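PDB 5NDX: glycosyl hydrolase from Rhizobium leguminosarum bv. trifolii, which is a family 39 glycoside hydrolase, a catalytically competent bacterial orthologue of human alpha-L-iduronidase that probably cleaves O-glycosidic bonds. Local coordinates for residues P260-C266 / A305-S311; T235-D240 / Q294-I299; M196-D200 / H252-L256. The protein carries 2 engineered substitutions. All coordinates share one frame; numbering follows the deposited sequence.

Contact 1: P260-C266 / A305-S311; sequences PIVNDEC and ANFTFLS. With 8U8 ((2~{R},3~{S},4~{S},5~{R},6~{S})-6-(4-methyl-2-oxidanylidene-chromen-7-yl)oxy-3,4,5-tris(oxidanyl)oxane-2-carboxylic acid), chain N; 8U8 ((2~{R},3~{S},4~{S},5~{R},6~{S})-6-(4-methyl-2-oxidanylidene-chromen-7-yl)oxy-3,4,5-tris(oxidanyl)oxane-2-carboxylic acid), chain M.
Asn306 O is gripped from opposite faces of its carbonyl plane: Ile261 N reaches it at 3.0 Å and Thr308 OG1, from its own segment, at 2.9 Å. Pro260 adds a CA-H...O contact to the same oxygen. Thr308 N then donates to Ile261 O. Beyond this point Asn263 takes over, its N giving to Phe309 O and its O receiving from Ser311 N, before Cys266 N closes on Ser311 O at 2.7 Å. This is the pairing of two neighbouring parallel strands of a TIM barrel, 261-263 and 307-310, interrupted by a beta bulge in which Thr308 is the extra residue. Because of the bulge, Phe309 lies on the same face as Val262, whereas Phe307 joins Ile261, Asn263 and Leu310 on the face turned to helices 235-252 and 282-300. Ile261 O sits over one face of the Phe307 ring. With CG anti to the backbone N (chi1 -171°), the Phe309 ring receives on one face the C7-C8 edge of the coumarin of one bound ligand, offset toward the rim, CD1 lying 3.5 Å from its C8, while Val262 CG1 meets the ring edge and Val262 CG2 the ligand's C14 at 3.8 Å. An alanine in place of Phe309 would remove that ring and probably leave the C8 side of the coumarin without its aromatic neighbour and Val262 CG1 facing a gap. The other ligand copy approaches Glu265, whose carboxylate is held by salt bridges to Lys222 and Arg57 and lies near Gln146, an engineered residue at the predicted proton-donor position.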
loop_
_atom_site.group_PDB
_atom_site.type_symbol
_atom_site.label_atom_id
_atom_site.label_comp_id
_atom_site.label_asym_id
_atom_site.label_seq_id
_atom_site.Cartn_x
_atom_site.Cartn_y
_atom_site.Cartn_z
ATOM N N PRO A 260 -6.845 18.404 7.586
ATOM C CA PRO A 260 -6.232 17.094 7.409
ATOM C C PRO A 260 -4.763 17.212 6.982
ATOM O O PRO A 260 -4.425 18.032 6.128
ATOM C CB PRO A 260 -7.123 16.423 6.346
ATOM C CG PRO A 260 -8.492 17.078 6.517
ATOM C CD PRO A 260 -8.190 18.501 6.963
ATOM N N ILE A 261 -3.908 16.464 7.657
ATOM C CA ILE A 261 -2.452 16.420 7.365
ATOM C C ILE A 261 -2.142 15.105 6.684
ATOM O O ILE A 261 -2.589 14.031 7.152
ATOM C CB ILE A 261 -1.611 16.492 8.653
ATOM C CG1 ILE A 261 -1.980 17.740 9.465
ATOM C CG2 ILE A 261 -0.117 16.526 8.337
ATOM C CD1 ILE A 261 -1.763 19.059 8.730
ATOM N N VAL A 262 -1.376 15.179 5.600
ATOM C CA VAL A 262 -1.066 14.017 4.781
ATOM C C VAL A 262 0.450 13.948 4.588
ATOM O O VAL A 262 1.070 14.968 4.269
ATOM C CB VAL A 262 -1.779 14.164 3.445
ATOM C CG1 VAL A 262 -1.300 13.118 2.440
ATOM C CG2 VAL A 262 -3.291 14.091 3.678
ATOM N N ASN A 263 1.051 12.798 4.873
ATOM C CA ASN A 263 2.407 12.492 4.423
ATOM C C ASN A 263 2.236 11.649 3.157
ATOM O O ASN A 263 1.934 10.481 3.234
ATOM C CB ASN A 263 3.190 11.772 5.480
ATOM C CG ASN A 263 4.647 11.556 5.118
ATOM O OD1 ASN A 263 5.053 11.600 3.950
ATOM N ND2 ASN A 263 5.431 11.251 6.129
ATOM N N ASP A 264 2.481 12.255 2.007
ATOM C CA ASP A 264 2.180 11.650 0.718
ATOM C C ASP A 264 3.313 10.768 0.169
ATOM O O ASP A 264 3.178 10.190 -0.925
ATOM C CB ASP A 264 1.717 12.755 -0.304
ATOM C CG ASP A 264 2.773 13.829 -0.563
ATOM O OD1 ASP A 264 3.935 13.727 -0.033
ATOM O OD2 ASP A 264 2.485 14.779 -1.333
ATOM N N GLU A 265 4.427 10.687 0.895
ATOM C CA GLU A 265 5.540 9.822 0.516
ATOM C C GLU A 265 6.352 9.463 1.730
ATOM O O GLU A 265 7.381 10.095 2.020
ATOM C CB GLU A 265 6.487 10.521 -0.470
ATOM C CG GLU A 265 6.180 10.303 -1.905
ATOM C CD GLU A 265 7.216 10.948 -2.804
ATOM O OE1 GLU A 265 8.427 10.655 -2.636
ATOM O OE2 GLU A 265 6.811 11.706 -3.700
ATOM N N CYS A 266 5.906 8.477 2.464
ATOM C CA CYS A 266 6.511 8.216 3.723
ATOM C C CYS A 266 7.288 6.899 3.595
ATOM O O CYS A 266 6.696 5.839 3.697
ATOM C CB CYS A 266 5.453 8.151 4.767
ATOM S SG CYS A 266 6.067 7.846 6.431
ATOM N N ALA A 305 -2.717 16.372 16.012
ATOM C CA ALA A 305 -3.000 16.931 14.718
ATOM C C ALA A 305 -4.031 16.077 14.044
ATOM O O ALA A 305 -4.249 14.941 14.452
ATOM C CB ALA A 305 -1.741 16.963 13.888
ATOM N N ASN A 306 -4.655 16.595 12.990
ATOM C CA ASN A 306 -5.665 15.841 12.255
ATOM C C ASN A 306 -4.969 14.956 11.187
ATOM O O ASN A 306 -5.194 15.100 9.985
ATOM C CB ASN A 306 -6.654 16.852 11.626
ATOM C CG ASN A 306 -7.874 16.217 11.026
ATOM O OD1 ASN A 306 -8.122 15.035 11.202
ATOM N ND2 ASN A 306 -8.671 17.020 10.339
ATOM N N PHE A 307 -4.150 14.002 11.626
ATOM C CA PHE A 307 -3.331 13.231 10.684
ATOM C C PHE A 307 -4.243 12.238 9.972
ATOM O O PHE A 307 -4.896 11.460 10.612
ATOM C CB PHE A 307 -2.163 12.511 11.348
ATOM C CG PHE A 307 -1.206 11.943 10.355
ATOM C CD1 PHE A 307 -0.190 12.729 9.814
ATOM C CD2 PHE A 307 -1.360 10.642 9.903
ATOM C CE1 PHE A 307 0.651 12.204 8.847
ATOM C CE2 PHE A 307 -0.504 10.104 8.962
ATOM C CZ PHE A 307 0.502 10.898 8.431
ATOM N N THR A 308 -4.279 12.271 8.651
ATOM C CA THR A 308 -5.316 11.585 7.890
ATOM C C THR A 308 -4.862 10.504 6.905
ATOM O O THR A 308 -5.649 9.574 6.624
ATOM C CB THR A 308 -6.155 12.668 7.144
ATOM O OG1 THR A 308 -6.776 13.504 8.133
ATOM C CG2 THR A 308 -7.250 12.078 6.297
ATOM N N PHE A 309 -3.687 10.653 6.300
ATOM C CA PHE A 309 -3.229 9.696 5.313
ATOM C C PHE A 309 -1.701 9.653 5.260
ATOM O O PHE A 309 -1.037 10.664 5.383
ATOM C CB PHE A 309 -3.810 10.066 3.967
ATOM C CG PHE A 309 -3.599 9.070 2.878
ATOM C CD1 PHE A 309 -4.096 7.808 2.981
ATOM C CD2 PHE A 309 -3.008 9.451 1.702
ATOM C CE1 PHE A 309 -3.969 6.899 1.951
ATOM C CE2 PHE A 309 -2.860 8.560 0.653
ATOM C CZ PHE A 309 -3.323 7.259 0.794
ATOM N N LEU A 310 -1.186 8.450 5.112
ATOM C CA LEU A 310 0.251 8.189 5.013
ATOM C C LEU A 310 0.394 7.272 3.814
ATOM O O LEU A 310 -0.171 6.175 3.798
ATOM C CB LEU A 310 0.729 7.542 6.291
ATOM C CG LEU A 310 2.200 7.181 6.399
ATOM C CD1 LEU A 310 2.529 7.087 7.864
ATOM C CD2 LEU A 310 2.522 5.872 5.709
ATOM N N SER A 311 1.050 7.737 2.765
ATOM C CA SER A 311 1.225 6.914 1.565
ATOM C C SER A 311 2.699 6.513 1.482
ATOM O O SER A 311 3.579 7.342 1.637
ATOM C CB SER A 311 0.796 7.703 0.335
ATOM O OG SER A 311 0.853 6.970 -0.877
HETATM C C15 8U8 N . -5.235 13.117 0.466
HETATM C C13 8U8 N . -6.213 12.925 1.445
HETATM C C14 8U8 N . -6.762 14.018 2.103
HETATM C C16 8U8 N . -7.788 13.835 3.019
HETATM O O9 8U8 N . -8.223 14.802 3.631
HETATM O O8 8U8 N . -8.214 12.583 3.337
HETATM C C11 8U8 N . -7.728 11.514 2.671
HETATM C C10 8U8 N . -8.297 10.307 2.994
HETATM C C12 8U8 N . -6.722 11.653 1.726
HETATM C C7 8U8 N . -6.290 10.497 1.076
HETATM C C8 8U8 N . -6.857 9.271 1.406
HETATM C C9 8U8 N . -7.872 9.160 2.359
HETATM O O2 8U8 N . -8.409 7.928 2.633
HETATM C C5 8U8 N . -9.724 7.854 3.244
HETATM O O1 8U8 N . -9.392 7.928 4.642
HETATM C C1 8U8 N . -10.453 7.742 5.607
HETATM C C6 8U8 N . -11.525 8.885 5.514
HETATM O O7 8U8 N . -11.188 9.993 5.051
HETATM O O6 8U8 N . -12.682 8.593 5.853
HETATM C C2 8U8 N . -11.048 6.365 5.324
HETATM O O5 8U8 N . -12.122 6.027 6.255
HETATM C C3 8U8 N . -11.550 6.296 3.863
HETATM O O4 8U8 N . -12.005 4.988 3.630
HETATM C C4 8U8 N . -10.393 6.569 2.901
HETATM O O3 8U8 N . -10.837 6.620 1.544
HETATM C C15 8U8 M . 16.120 16.136 -5.437
HETATM C C13 8U8 M . 15.482 16.074 -4.177
HETATM C C14 8U8 M . 15.833 17.013 -3.204
HETATM C C16 8U8 M . 15.198 17.011 -1.959
HETATM O O9 8U8 M . 15.583 17.847 -1.143
HETATM O O8 8U8 M . 14.228 16.078 -1.651
HETATM C C11 8U8 M . 13.776 15.216 -2.620
HETATM C C10 8U8 M . 12.698 14.375 -2.325
HETATM C C12 8U8 M . 14.409 15.195 -3.893
HETATM C C7 8U8 M . 13.890 14.316 -4.863
HETATM C C8 8U8 M . 12.808 13.481 -4.566
HETATM C C9 8U8 M . 12.209 13.492 -3.295
HETATM O O2 8U8 M . 11.118 12.713 -2.966
HETATM C C5 8U8 M . 10.784 11.426 -3.617
HETATM O O1 8U8 M . 11.969 10.616 -3.671
HETATM C C1 8U8 M . 11.979 9.532 -4.517
HETATM C C6 8U8 M . 12.674 8.560 -3.749
HETATM O O7 8U8 M . 13.267 7.696 -4.384
HETATM O O6 8U8 M . 12.588 8.665 -2.539
HETATM C C2 8U8 M . 10.601 8.884 -4.853
HETATM O O5 8U8 M . 10.174 8.089 -3.728
HETATM C C3 8U8 M . 9.497 9.939 -5.300
HETATM O O4 8U8 M . 9.184 9.752 -6.636
HETATM C C4 8U8 M . 9.963 11.408 -5.044
HETATM O O3 8U8 M . 8.776 12.295 -5.153
HETATM O O HOH W 1 3.238 7.818 -2.285
#

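Contact 2: T235-D240 / Q294-I299. With SO4 (sulfate ion), chain E.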
loop_
_atom_site.group_PDB
_atom_site.type_symbol
_atom_site.label_atom_id
_atom_site.label_comp_id
_atom_site.label_asym_id
_atom_site.label_seq_id
_atom_site.Cartn_x
_atom_site.Cartn_y
_atom_site.Cartn_z
ATOM N N THR A 235 12.826 6.698 12.528
ATOM C CA THR A 235 11.393 6.679 12.275
ATOM C C THR A 235 10.658 7.719 13.135
ATOM O O THR A 235 9.759 8.407 12.630
ATOM C CB THR A 235 10.785 5.279 12.441
ATOM O OG1 THR A 235 11.135 4.748 13.720
ATOM C CG2 THR A 235 11.305 4.349 11.399
ATOM N N ASN A 236 11.004 7.812 14.411
ATOM C CA ASN A 236 10.369 8.812 15.279
ATOM C C ASN A 236 10.565 10.245 14.799
ATOM O O ASN A 236 9.670 11.100 15.039
ATOM C CB ASN A 236 10.758 8.645 16.770
ATOM C CG ASN A 236 9.791 7.695 17.550
ATOM O OD1 ASN A 236 10.237 6.778 18.260
ATOM N ND2 ASN A 236 8.517 7.911 17.442
ATOM N N ALA A 237 11.645 10.516 14.051
ATOM C CA ALA A 237 11.850 11.874 13.556
ATOM C C ALA A 237 10.875 12.251 12.448
ATOM O O ALA A 237 10.639 13.432 12.196
ATOM C CB ALA A 237 13.302 12.100 13.124
ATOM N N ILE A 238 10.310 11.257 11.772
ATOM C CA ILE A 238 9.269 11.525 10.794
ATOM C C ILE A 238 8.092 12.194 11.501
ATOM O O ILE A 238 7.603 13.209 11.056
ATOM C CB ILE A 238 8.799 10.251 10.060
ATOM C CG1 ILE A 238 9.937 9.679 9.191
ATOM C CG2 ILE A 238 7.566 10.543 9.206
ATOM C CD1 ILE A 238 9.662 8.254 8.682
ATOM N N VAL A 239 7.653 11.608 12.597
ATOM C CA VAL A 239 6.606 12.187 13.427
ATOM C C VAL A 239 7.056 13.543 14.045
ATOM O O VAL A 239 6.263 14.481 14.103
ATOM C CB VAL A 239 6.189 11.230 14.540
ATOM C CG1 VAL A 239 5.342 11.960 15.588
ATOM C CG2 VAL A 239 5.422 10.073 13.939
ATOM N N ASP A 240 8.304 13.642 14.482
ATOM C CA ASP A 240 8.807 14.905 15.045
ATOM C C ASP A 240 8.716 16.028 14.015
ATOM O O ASP A 240 8.217 17.124 14.333
ATOM C CB ASP A 240 10.258 14.794 15.544
ATOM C CG ASP A 240 10.417 13.796 16.665
ATOM O OD1 ASP A 240 9.421 13.477 17.348
ATOM O OD2 ASP A 240 11.544 13.297 16.848
ATOM N N GLN A 294 3.714 4.542 15.418
ATOM C CA GLN A 294 4.158 5.817 15.944
ATOM C C GLN A 294 3.204 6.973 15.570
ATOM O O GLN A 294 2.925 7.850 16.397
ATOM C CB GLN A 294 5.574 6.161 15.451
ATOM C CG GLN A 294 6.681 5.319 16.059
ATOM C CD GLN A 294 7.992 5.413 15.273
ATOM O OE1 GLN A 294 8.048 5.890 14.158
ATOM N NE2 GLN A 294 9.022 4.884 15.832
ATOM N N HIS A 295 2.751 7.010 14.327
ATOM C CA HIS A 295 1.776 8.018 13.941
ATOM C C HIS A 295 0.460 7.853 14.731
ATOM O O HIS A 295 -0.126 8.839 15.182
ATOM C CB HIS A 295 1.499 7.967 12.435
ATOM C CG HIS A 295 2.541 8.643 11.626
ATOM N ND1 HIS A 295 3.773 8.074 11.384
ATOM C CD2 HIS A 295 2.543 9.850 10.998
ATOM C CE1 HIS A 295 4.500 8.912 10.662
ATOM N NE2 HIS A 295 3.774 9.993 10.408
ATOM N N ASP A 296 0.006 6.619 14.900
ATOM C CA ASP A 296 -1.211 6.371 15.642
ATOM C C ASP A 296 -1.074 6.803 17.125
ATOM O O ASP A 296 -1.945 7.508 17.650
ATOM C CB ASP A 296 -1.634 4.903 15.550
ATOM C CG ASP A 296 -3.018 4.658 16.142
ATOM O OD1 ASP A 296 -4.051 5.164 15.631
ATOM O OD2 ASP A 296 -3.059 3.937 17.122
ATOM N N ARG A 297 0.009 6.404 17.765
ATOM C CA ARG A 297 0.196 6.647 19.179
ATOM C C ARG A 297 0.598 8.120 19.503
ATOM O O ARG A 297 0.163 8.660 20.496
ATOM C CB ARG A 297 1.216 5.675 19.724
ATOM C CG ARG A 297 1.621 5.907 21.188
ATOM C CD ARG A 297 2.472 4.777 21.730
ATOM N NE ARG A 297 3.491 4.368 20.740
ATOM C CZ ARG A 297 4.654 4.976 20.517
ATOM N NH1 ARG A 297 5.055 5.990 21.269
ATOM N NH2 ARG A 297 5.440 4.536 19.554
ATOM N N ARG A 298 1.405 8.750 18.680
ATOM C CA ARG A 298 1.963 10.070 18.972
ATOM C C ARG A 298 1.225 11.221 18.306
ATOM O O ARG A 298 1.369 12.372 18.752
ATOM C CB ARG A 298 3.447 10.134 18.563
ATOM C CG ARG A 298 4.317 9.140 19.332
ATOM C CD ARG A 298 5.827 9.246 19.005
ATOM N NE ARG A 298 6.264 10.609 19.256
ATOM C CZ ARG A 298 7.233 11.273 18.632
ATOM N NH1 ARG A 298 8.000 10.725 17.709
ATOM N NH2 ARG A 298 7.420 12.541 18.913
ATOM N N ILE A 299 0.486 10.959 17.214
ATOM C CA ILE A 299 -0.234 12.022 16.554
ATOM C C ILE A 299 -1.772 11.870 16.726
ATOM O O ILE A 299 -2.435 12.802 17.197
ATOM C CB ILE A 299 0.161 12.209 15.078
ATOM C CG1 ILE A 299 1.667 12.455 14.953
ATOM C CG2 ILE A 299 -0.541 13.445 14.507
ATOM C CD1 ILE A 299 2.154 12.663 13.518
HETATM S S SO4 E . 3.458 7.677 24.230
HETATM O O1 SO4 E . 4.223 6.717 25.053
HETATM O O2 SO4 E . 2.025 7.285 24.234
HETATM O O3 SO4 E . 3.612 9.040 24.792
HETATM O O4 SO4 E . 4.005 7.694 22.858
HETATM O O HOH W 2 7.265 7.532 12.093
#
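Arg298 and Asp240 form the charged part of this interface, a salt bridge in which two guanidinium nitrogens converge on one oxygen: NH2 lies 2.7 Å from Asp240 OD1, and NH1 lies 3.1 Å from the same atom. OD1 is in the guanidinium plane, but the carboxylate is turned 67° against that plane, so NH2 meets OD1 nearly end-on while NH1 comes from above the carboxylate. A bend at chi3 (56°) turns the guanidinium toward helix 235-252, and NH1 also makes a weak bond to Asn236 O. Among the neutral polar groups, Gln294 NE2 donates to Thr235 OG1 at 3.0 Å, with the hydroxyl close to the amide plane. That hydroxyl is further engaged by Asp416 and Arg290. A water gives one hydrogen to Gln294 OE1 and one to Thr235 O, tying the amide's other end to the backbone. The helices 235-252 and 282-300 are neighbours in the outer layer of the TIM barrel, and their segments pack at 46° with axes 10.1 Å apart. Apolar contact centres on Val239, a knob in the hole made by Gln294, His295, Arg298 and Ile299. Its two methyls part: CG1 lies 3.6 Å above the centre of the Arg298 guanidinium and also touches Ile299 CG1, while CG2 makes a CH-pi contact 3.7 Å from the His295 centroid. Ile238 CG2 meets the same imidazole at its edge, 3.8 Å from CE1, and His295 ND1 is bonded to Ile291 O, which helps fix the ring's rotation.

Contact 3: M196-D200 / H252-L256; sequences MAHCD and HHPRL
Asp200 and Arg255 join the C-terminal end of helix 190-200 to the turn that follows helix 235-252, two elements on the outside of the TIM barrel. Asp200 OD1 forms a salt bridge with Arg255 NH1 at 2.5 Å, the carboxylate and guanidinium planes being only 23° apart. The same NH1 donates to the backbone, reaching Asp200 O at 2.9 Å from above the carbonyl plane. Arg255 NH2 adds weak bonds to Asp200 O and Cys199 O, so one guanidinium supplies donors to two carbonyls at the helix end, where the positive charge probably also suits the helix dipole. Putting it there takes a bend at chi3 (95°) in an otherwise extended chain. A water gives a hydrogen to Asp200 OD1 and accepts from Arg255 N, so that the aspartate holds the turn through its backbone as well. Within the turn, Leu256 N is satisfied by His253 O at 2.8 Å. Apolar atoms fill in beside these bonds: Leu256 CD1 meets Met196 CE at 3.8 Å. The His253 imidazole has Met196 O over one face and His252 CB over the other. Asp200 OD2 lies at its edge, 2.9 Å from CD2, with the carboxylate almost perpendicular to the ring. His253 ND1, by contrast, is buried without any polar partner, with Met196 CB 3.8 Å away.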
loop_
_atom_site.group_PDB
_atom_site.type_symbol
_atom_site.label_atom_id
_atom_site.label_comp_id
_atom_site.label_asym_id
_atom_site.label_seq_id
_atom_site.Cartn_x
_atom_site.Cartn_y
_atom_site.Cartn_z
ATOM N N MET A 196 1.107 28.200 2.179
ATOM C CA MET A 196 0.344 28.365 3.395
ATOM C C MET A 196 -0.064 29.837 3.582
ATOM O O MET A 196 -1.219 30.103 3.901
ATOM C CB MET A 196 1.166 27.866 4.592
ATOM C CG MET A 196 1.506 26.353 4.534
ATOM S SD MET A 196 0.222 25.236 3.905
ATOM C CE MET A 196 -0.557 25.094 5.426
ATOM N N ALA A 197 0.889 30.761 3.381
ATOM C CA ALA A 197 0.595 32.209 3.402
ATOM C C ALA A 197 -0.476 32.544 2.363
ATOM O O ALA A 197 -1.498 33.145 2.688
ATOM C CB ALA A 197 1.863 33.035 3.160
ATOM N N HIS A 198 -0.267 32.077 1.136
ATOM C CA HIS A 198 -1.249 32.282 0.068
ATOM C C HIS A 198 -2.633 31.759 0.368
ATOM O O HIS A 198 -3.626 32.418 0.047
ATOM C CB HIS A 198 -0.740 31.663 -1.222
ATOM C CG HIS A 198 -1.537 32.037 -2.421
ATOM N ND1 HIS A 198 -2.343 31.140 -3.075
ATOM C CD2 HIS A 198 -1.655 33.211 -3.091
ATOM C CE1 HIS A 198 -2.936 31.743 -4.084
ATOM N NE2 HIS A 198 -2.536 33.001 -4.119
ATOM N N CYS A 199 -2.731 30.571 0.957
ATOM C CA CYS A 199 -4.050 29.980 1.265
ATOM C C CYS A 199 -4.679 30.549 2.534
ATOM O O CYS A 199 -5.872 30.426 2.724
ATOM C CB CYS A 199 -3.950 28.439 1.378
ATOM S SG CYS A 199 -3.656 27.640 -0.224
ATOM N N ASP A 200 -3.879 31.153 3.400
ATOM C CA ASP A 200 -4.378 31.758 4.624
ATOM C C ASP A 200 -4.948 33.192 4.422
ATOM O O ASP A 200 -6.130 33.391 4.517
ATOM C CB ASP A 200 -3.266 31.783 5.660
ATOM C CG ASP A 200 -3.734 32.282 7.001
ATOM O OD1 ASP A 200 -4.921 32.219 7.310
ATOM O OD2 ASP A 200 -2.895 32.689 7.783
ATOM N N HIS A 252 1.581 30.444 12.999
ATOM C CA HIS A 252 1.482 31.393 11.879
ATOM C C HIS A 252 0.208 31.392 11.072
ATOM O O HIS A 252 -0.073 32.377 10.408
ATOM C CB HIS A 252 2.624 31.162 10.906
ATOM C CG HIS A 252 3.937 31.547 11.464
ATOM N ND1 HIS A 252 4.922 30.631 11.746
ATOM C CD2 HIS A 252 4.412 32.750 11.848
ATOM C CE1 HIS A 252 5.965 31.259 12.256
ATOM N NE2 HIS A 252 5.677 32.547 12.328
ATOM N N HIS A 253 -0.508 30.271 11.036
ATOM C CA HIS A 253 -1.700 30.148 10.201
ATOM C C HIS A 253 -2.741 29.321 10.938
ATOM O O HIS A 253 -3.166 28.271 10.445
ATOM C CB HIS A 253 -1.374 29.527 8.823
ATOM C CG HIS A 253 -0.308 30.242 8.055
ATOM N ND1 HIS A 253 0.964 29.729 7.899
ATOM C CD2 HIS A 253 -0.305 31.432 7.410
ATOM C CE1 HIS A 253 1.696 30.550 7.169
ATOM N NE2 HIS A 253 0.952 31.600 6.871
ATOM N N PRO A 254 -3.167 29.788 12.128
ATOM C CA PRO A 254 -4.066 28.991 12.981
ATOM C C PRO A 254 -5.353 28.537 12.300
ATOM O O PRO A 254 -5.886 27.500 12.655
ATOM C CB PRO A 254 -4.376 29.932 14.169
ATOM C CG PRO A 254 -4.022 31.322 13.691
ATOM C CD PRO A 254 -2.881 31.114 12.728
ATOM N N ARG A 255 -5.835 29.281 11.313
ATOM C CA ARG A 255 -7.045 28.879 10.582
ATOM C C ARG A 255 -6.848 27.591 9.769
ATOM O O ARG A 255 -7.810 26.931 9.460
ATOM C CB ARG A 255 -7.519 30.013 9.643
ATOM C CG ARG A 255 -8.955 29.848 9.162
ATOM C CD ARG A 255 -9.550 31.036 8.365
ATOM N NE ARG A 255 -9.436 30.870 6.894
ATOM C CZ ARG A 255 -8.402 31.280 6.146
ATOM N NH1 ARG A 255 -7.374 31.890 6.716
ATOM N NH2 ARG A 255 -8.391 31.083 4.821
ATOM N N LEU A 256 -5.615 27.284 9.375
ATOM C CA LEU A 256 -5.296 26.067 8.626
ATOM C C LEU A 256 -4.830 24.873 9.484
ATOM O O LEU A 256 -4.813 23.753 9.001
ATOM C CB LEU A 256 -4.228 26.366 7.572
ATOM C CG LEU A 256 -4.513 27.544 6.610
ATOM C CD1 LEU A 256 -3.305 27.773 5.725
ATOM C CD2 LEU A 256 -5.748 27.391 5.746
HETATM O O HOH W 3 -4.752 31.595 10.002
#

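All three contacts belong to the TIM barrel. Contact 3 closes first along the chain, before contact 1 opens, whereas the segments of contact 2 alternate with those of both others. Contact 1 joins two adjacent barrel strands; contact 2 packs helix 235-252, which precedes the first of them, on helix 282-300, which connects the two. Their centres are about 11 Å apart and they touch, Phe307 CZ lying 3.4 Å from His295 CD2, so strand pair and helical cover form one continuous core behind the ligand-binding residues. Contact 3 lies at the far end of helix 235-252, its centre about 18 Å from that of contact 1 and about 23 Å from that of contact 2.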